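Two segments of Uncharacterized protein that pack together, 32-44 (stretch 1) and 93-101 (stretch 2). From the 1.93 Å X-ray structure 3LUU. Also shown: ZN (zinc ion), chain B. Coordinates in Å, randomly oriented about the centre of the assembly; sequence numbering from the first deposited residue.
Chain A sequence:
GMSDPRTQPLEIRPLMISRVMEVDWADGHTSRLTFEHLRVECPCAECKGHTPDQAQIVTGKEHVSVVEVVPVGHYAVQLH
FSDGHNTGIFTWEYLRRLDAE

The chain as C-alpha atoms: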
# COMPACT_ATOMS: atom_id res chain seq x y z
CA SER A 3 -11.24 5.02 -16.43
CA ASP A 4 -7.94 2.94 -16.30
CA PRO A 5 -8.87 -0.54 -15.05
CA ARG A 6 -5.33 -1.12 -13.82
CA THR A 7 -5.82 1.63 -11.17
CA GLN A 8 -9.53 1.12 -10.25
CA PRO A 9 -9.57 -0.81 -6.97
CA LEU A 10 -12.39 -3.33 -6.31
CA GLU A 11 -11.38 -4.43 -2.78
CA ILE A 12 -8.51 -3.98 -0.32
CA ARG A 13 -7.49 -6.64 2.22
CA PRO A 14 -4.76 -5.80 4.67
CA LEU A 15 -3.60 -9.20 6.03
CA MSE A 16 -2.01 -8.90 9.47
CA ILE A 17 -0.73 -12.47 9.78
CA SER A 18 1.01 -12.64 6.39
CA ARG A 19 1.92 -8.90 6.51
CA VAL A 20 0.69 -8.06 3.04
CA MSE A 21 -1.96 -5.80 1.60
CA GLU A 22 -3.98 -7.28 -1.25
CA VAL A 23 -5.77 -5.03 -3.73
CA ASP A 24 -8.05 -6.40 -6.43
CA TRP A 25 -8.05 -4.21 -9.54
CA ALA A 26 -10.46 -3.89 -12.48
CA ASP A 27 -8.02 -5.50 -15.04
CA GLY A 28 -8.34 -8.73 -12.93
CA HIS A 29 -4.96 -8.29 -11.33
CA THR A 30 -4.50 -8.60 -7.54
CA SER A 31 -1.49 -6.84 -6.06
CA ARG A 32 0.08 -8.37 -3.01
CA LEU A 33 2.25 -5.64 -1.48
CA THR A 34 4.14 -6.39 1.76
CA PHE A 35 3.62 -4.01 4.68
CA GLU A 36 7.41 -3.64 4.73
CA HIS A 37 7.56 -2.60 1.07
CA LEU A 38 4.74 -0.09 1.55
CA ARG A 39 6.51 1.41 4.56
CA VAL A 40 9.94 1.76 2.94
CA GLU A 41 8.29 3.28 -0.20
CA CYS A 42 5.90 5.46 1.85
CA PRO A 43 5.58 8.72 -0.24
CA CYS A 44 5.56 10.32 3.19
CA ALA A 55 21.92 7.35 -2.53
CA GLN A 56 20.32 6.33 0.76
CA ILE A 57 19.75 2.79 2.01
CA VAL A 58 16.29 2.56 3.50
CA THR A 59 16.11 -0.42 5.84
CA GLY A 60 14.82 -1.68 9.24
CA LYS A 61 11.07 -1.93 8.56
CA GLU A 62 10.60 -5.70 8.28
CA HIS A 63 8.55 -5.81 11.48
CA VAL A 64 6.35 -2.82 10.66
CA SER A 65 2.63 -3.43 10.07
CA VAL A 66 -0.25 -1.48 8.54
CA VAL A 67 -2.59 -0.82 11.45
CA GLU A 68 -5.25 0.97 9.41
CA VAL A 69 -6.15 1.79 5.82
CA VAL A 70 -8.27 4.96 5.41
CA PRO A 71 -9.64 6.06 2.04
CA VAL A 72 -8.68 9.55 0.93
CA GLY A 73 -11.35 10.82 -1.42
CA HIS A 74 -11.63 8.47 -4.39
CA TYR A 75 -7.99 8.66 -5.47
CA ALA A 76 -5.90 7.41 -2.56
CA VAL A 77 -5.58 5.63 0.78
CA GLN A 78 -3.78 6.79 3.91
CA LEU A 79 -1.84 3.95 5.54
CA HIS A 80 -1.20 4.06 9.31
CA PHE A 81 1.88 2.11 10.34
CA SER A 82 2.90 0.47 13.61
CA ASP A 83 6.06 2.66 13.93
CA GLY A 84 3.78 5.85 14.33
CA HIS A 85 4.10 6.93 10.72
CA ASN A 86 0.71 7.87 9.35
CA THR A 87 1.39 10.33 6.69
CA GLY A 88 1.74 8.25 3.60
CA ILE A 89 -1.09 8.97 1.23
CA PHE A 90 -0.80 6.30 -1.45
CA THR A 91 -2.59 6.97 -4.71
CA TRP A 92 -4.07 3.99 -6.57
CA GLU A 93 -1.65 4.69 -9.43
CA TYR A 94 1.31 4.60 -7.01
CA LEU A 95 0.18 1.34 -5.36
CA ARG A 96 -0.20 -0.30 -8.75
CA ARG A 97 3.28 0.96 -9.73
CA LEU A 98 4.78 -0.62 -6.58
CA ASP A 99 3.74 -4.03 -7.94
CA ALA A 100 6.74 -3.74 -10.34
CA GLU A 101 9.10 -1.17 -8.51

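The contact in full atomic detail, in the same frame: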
# COMPACT_ATOMS: atom_id res chain seq x y z
N ARG A 32 -0.21 -7.95 -4.36
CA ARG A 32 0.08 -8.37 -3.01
C ARG A 32 1.35 -7.62 -2.63
O ARG A 32 2.45 -7.99 -3.03
CB ARG A 32 0.27 -9.88 -2.91
CG ARG A 32 -0.96 -10.70 -3.28
CD ARG A 32 -0.67 -12.23 -3.18
NE ARG A 32 -1.10 -12.78 -1.90
CZ ARG A 32 -0.35 -12.93 -0.81
NH1 ARG A 32 0.94 -12.60 -0.79
NH2 ARG A 32 -0.91 -13.42 0.30
N LEU A 33 1.18 -6.55 -1.85
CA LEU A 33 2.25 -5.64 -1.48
C LEU A 33 2.56 -5.84 0.00
O LEU A 33 1.66 -5.70 0.82
CB LEU A 33 1.83 -4.20 -1.75
CG LEU A 33 1.68 -3.86 -3.24
CD1 LEU A 33 0.98 -2.53 -3.37
CD2 LEU A 33 3.07 -3.88 -3.88
N THR A 34 3.81 -6.19 0.34
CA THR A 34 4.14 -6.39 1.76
C THR A 34 4.02 -5.06 2.53
O THR A 34 4.31 -3.96 2.02
CB THR A 34 5.54 -7.00 2.00
OG1 THR A 34 6.53 -6.09 1.55
CG2 THR A 34 5.70 -8.37 1.31
N PHE A 35 3.61 -5.17 3.78
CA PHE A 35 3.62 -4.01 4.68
C PHE A 35 4.98 -3.33 4.70
O PHE A 35 5.08 -2.10 4.72
CB PHE A 35 3.23 -4.47 6.09
CG PHE A 35 1.77 -4.89 6.23
CD1 PHE A 35 0.84 -4.67 5.23
CD2 PHE A 35 1.32 -5.46 7.41
CE1 PHE A 35 -0.49 -5.04 5.38
CE2 PHE A 35 -0.04 -5.82 7.56
CZ PHE A 35 -0.93 -5.59 6.54
N GLU A 36 6.04 -4.14 4.73
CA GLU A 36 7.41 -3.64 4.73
C GLU A 36 7.68 -2.77 3.52
O GLU A 36 8.21 -1.69 3.64
CB GLU A 36 8.39 -4.79 4.70
CG GLU A 36 9.84 -4.35 4.70
CD GLU A 36 10.83 -5.50 4.45
OE1 GLU A 36 10.46 -6.51 3.80
OE2 GLU A 36 11.98 -5.37 4.93
N HIS A 37 7.37 -3.30 2.34
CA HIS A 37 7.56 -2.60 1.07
C HIS A 37 6.81 -1.27 1.05
O HIS A 37 7.38 -0.22 0.73
CB HIS A 37 7.13 -3.52 -0.07
CG HIS A 37 7.48 -3.03 -1.44
ND1 HIS A 37 7.00 -3.64 -2.57
CD2 HIS A 37 8.27 -2.03 -1.86
CE1 HIS A 37 7.47 -3.03 -3.64
NE2 HIS A 37 8.24 -2.04 -3.23
N LEU A 38 5.55 -1.30 1.48
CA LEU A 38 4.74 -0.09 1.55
C LEU A 38 5.39 0.97 2.48
O LEU A 38 5.45 2.17 2.17
CB LEU A 38 3.31 -0.44 2.02
CG LEU A 38 2.44 -1.23 1.04
CD1 LEU A 38 1.29 -1.87 1.79
CD2 LEU A 38 1.93 -0.33 -0.09
N ARG A 39 5.89 0.51 3.62
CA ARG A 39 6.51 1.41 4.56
C ARG A 39 7.80 2.02 4.00
O ARG A 39 8.02 3.23 4.14
CB ARG A 39 6.75 0.68 5.89
CG ARG A 39 7.41 1.52 6.99
CD ARG A 39 6.61 2.74 7.34
NE ARG A 39 7.36 3.61 8.22
CZ ARG A 39 8.17 4.60 7.83
NH1 ARG A 39 8.35 4.87 6.55
NH2 ARG A 39 8.81 5.32 8.74
N VAL A 40 8.66 1.21 3.39
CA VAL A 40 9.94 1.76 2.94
C VAL A 40 9.77 2.62 1.70
O VAL A 40 10.60 3.46 1.43
CB VAL A 40 11.04 0.69 2.77
CG1 VAL A 40 11.23 -0.09 4.09
CG2 VAL A 40 10.74 -0.24 1.69
N GLU A 41 8.69 2.40 0.95
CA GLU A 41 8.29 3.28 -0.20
C GLU A 41 7.21 4.31 0.15
O GLU A 41 6.61 4.87 -0.74
CB GLU A 41 7.66 2.44 -1.31
CG GLU A 41 8.50 1.33 -1.82
CD GLU A 41 9.33 1.76 -2.95
OE1 GLU A 41 9.66 2.96 -2.94
OE2 GLU A 41 9.62 0.91 -3.83
N CYS A 42 6.92 4.51 1.42
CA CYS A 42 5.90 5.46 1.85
C CYS A 42 6.18 6.86 1.29
O CYS A 42 7.19 7.44 1.67
CB CYS A 42 5.87 5.49 3.38
SG CYS A 42 4.64 6.60 4.08
N PRO A 43 5.31 7.40 0.38
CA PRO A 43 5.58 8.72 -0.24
C PRO A 43 5.83 9.78 0.83
O PRO A 43 6.60 10.72 0.60
CB PRO A 43 4.30 9.02 -1.03
CG PRO A 43 3.64 7.74 -1.20
CD PRO A 43 3.95 6.96 0.05
N CYS A 44 5.17 9.63 1.97
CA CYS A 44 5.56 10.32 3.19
C CYS A 44 6.30 9.31 4.05
O CYS A 44 7.21 9.66 4.78
CB CYS A 44 4.34 10.88 3.92
N GLU A 93 -2.67 4.76 -8.40
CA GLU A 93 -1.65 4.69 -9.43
C GLU A 93 -0.30 4.28 -8.82
O GLU A 93 0.38 3.40 -9.32
CB GLU A 93 -1.55 6.03 -10.19
CG GLU A 93 -1.24 5.90 -11.66
N TYR A 94 0.08 4.93 -7.72
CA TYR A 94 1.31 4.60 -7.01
C TYR A 94 1.34 3.15 -6.49
O TYR A 94 2.33 2.47 -6.65
CB TYR A 94 1.50 5.54 -5.84
CG TYR A 94 2.82 5.46 -5.16
CD1 TYR A 94 3.98 5.82 -5.83
CD2 TYR A 94 2.93 5.07 -3.87
CE1 TYR A 94 5.19 5.76 -5.21
CE2 TYR A 94 4.15 5.02 -3.24
CZ TYR A 94 5.27 5.36 -3.91
OH TYR A 94 6.48 5.32 -3.26
N LEU A 95 0.26 2.71 -5.87
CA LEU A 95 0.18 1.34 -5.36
C LEU A 95 0.34 0.34 -6.49
O LEU A 95 1.11 -0.64 -6.38
CB LEU A 95 -1.15 1.08 -4.67
CG LEU A 95 -1.36 1.77 -3.35
CD1 LEU A 95 -2.82 1.55 -2.95
CD2 LEU A 95 -0.40 1.21 -2.32
N ARG A 96 -0.35 0.58 -7.60
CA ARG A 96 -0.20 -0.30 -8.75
C ARG A 96 1.25 -0.36 -9.27
O ARG A 96 1.76 -1.44 -9.60
CB ARG A 96 -1.18 0.10 -9.84
CG ARG A 96 -1.30 -0.85 -10.94
CD ARG A 96 -1.79 -2.20 -10.49
NE ARG A 96 -1.60 -3.13 -11.60
CZ ARG A 96 -2.56 -3.63 -12.36
NH1 ARG A 96 -3.85 -3.34 -12.18
NH2 ARG A 96 -2.21 -4.46 -13.34
N ARG A 97 1.88 0.81 -9.33
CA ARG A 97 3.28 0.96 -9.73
C ARG A 97 4.25 0.21 -8.82
O ARG A 97 5.26 -0.32 -9.30
CB ARG A 97 3.68 2.46 -9.79
CG ARG A 97 3.74 3.10 -11.20
CD ARG A 97 3.92 4.66 -11.19
NE ARG A 97 4.73 5.17 -10.06
CZ ARG A 97 5.91 5.80 -10.12
NH1 ARG A 97 6.50 6.09 -11.29
NH2 ARG A 97 6.50 6.19 -8.99
N LEU A 98 3.94 0.15 -7.52
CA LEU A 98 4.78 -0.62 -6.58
C LEU A 98 4.77 -2.11 -6.86
O LEU A 98 5.69 -2.80 -6.44
CB LEU A 98 4.39 -0.38 -5.11
CG LEU A 98 4.69 0.97 -4.50
CD1 LEU A 98 4.19 0.92 -3.05
CD2 LEU A 98 6.17 1.42 -4.53
N ASP A 99 3.75 -2.62 -7.54
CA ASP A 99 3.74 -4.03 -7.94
C ASP A 99 4.96 -4.44 -8.81
O ASP A 99 5.40 -5.59 -8.78
CB ASP A 99 2.45 -4.36 -8.70
CG ASP A 99 1.68 -5.52 -8.10
OD1 ASP A 99 2.10 -6.14 -7.09
OD2 ASP A 99 0.61 -5.79 -8.66
N ALA A 100 5.52 -3.50 -9.57
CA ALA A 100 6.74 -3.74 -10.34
C ALA A 100 8.04 -2.99 -9.85
O ALA A 100 9.13 -3.30 -10.34
CB ALA A 100 6.46 -3.43 -11.79
N GLU A 101 7.95 -2.03 -8.91
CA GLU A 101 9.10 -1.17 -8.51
C GLU A 101 9.26 -0.94 -7.00
O GLU A 101 8.50 -1.44 -6.18
CB GLU A 101 9.02 0.22 -9.18
CG GLU A 101 8.06 1.24 -8.50
CD GLU A 101 8.20 2.68 -9.01
OE1 GLU A 101 8.17 2.85 -10.26
OE2 GLU A 101 8.30 3.62 -8.17
OXT GLU A 101 10.15 -0.21 -6.56
ZN ZN B . 9.51 -1.01 -4.45
O HOH W 1 4.61 -6.75 -4.86

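Four leucines form the apolar centre of this contact. Leu33, in a strand, and Leu38, in the short helix that follows, meet Leu95 and Leu98 of the second stretch. Leu38 CD2 lies 3.6 Å from Leu95 CD2 and 3.9 Å from Leu98 CD1, while Leu33 CD1 is 4.1 Å from Leu95 CD2 and Leu33 CD2 is 3.9 Å from Leu98 CB. All four side chains adopt the m,t rotamer, and all are buried, as suits a branched hydrocarbon with no polar group to satisfy. The helix axes come no closer than 11.6 Å, so the side chains must span the gap.

Near Leu98 sits Glu41: its carboxylate carbon CD lies 3.5 Å from Leu98 CD2, and OE2 of the same group binds zinc. The Tyr94 hydroxyl donates a short hydrogen bond from OH to the backbone O of Glu41, the first residue past its helix, 2.6 Å away, with the carbonyl oxygen at the edge of the ring. Tyrosine suits this place because its ring also offers carbon surface; Pro43 CG sits 3.4 Å from Tyr94 CE2.

At one polar edge, the zinc ion ties the stretches together. It is bound by His37 NE2 and Glu41 OE2, each 2.0 Å from ZN, and by the C-terminal carboxylate, with Glu101 O at 2.0 Å and Glu101 OXT at 2.3 Å from ZN. An imidazole nitrogen lone pair and anionic carboxylate oxygens are good zinc ligands. Glu101 O lies 3.0 Å from His37 NE2, and Glu101 OXT 3.0 Å from Glu41 OE2; these close pairs reflect shared coordination, not hydrogen bonding. Within stretch 1, the backbone N of His37 caps the helix start by bonding the side-chain OG1 of Thr34, 3.0 Å away. At another margin, a water donates to Arg32 O at 3.1 Å and, weakly, to Asp99 OD1 at 3.4 Å.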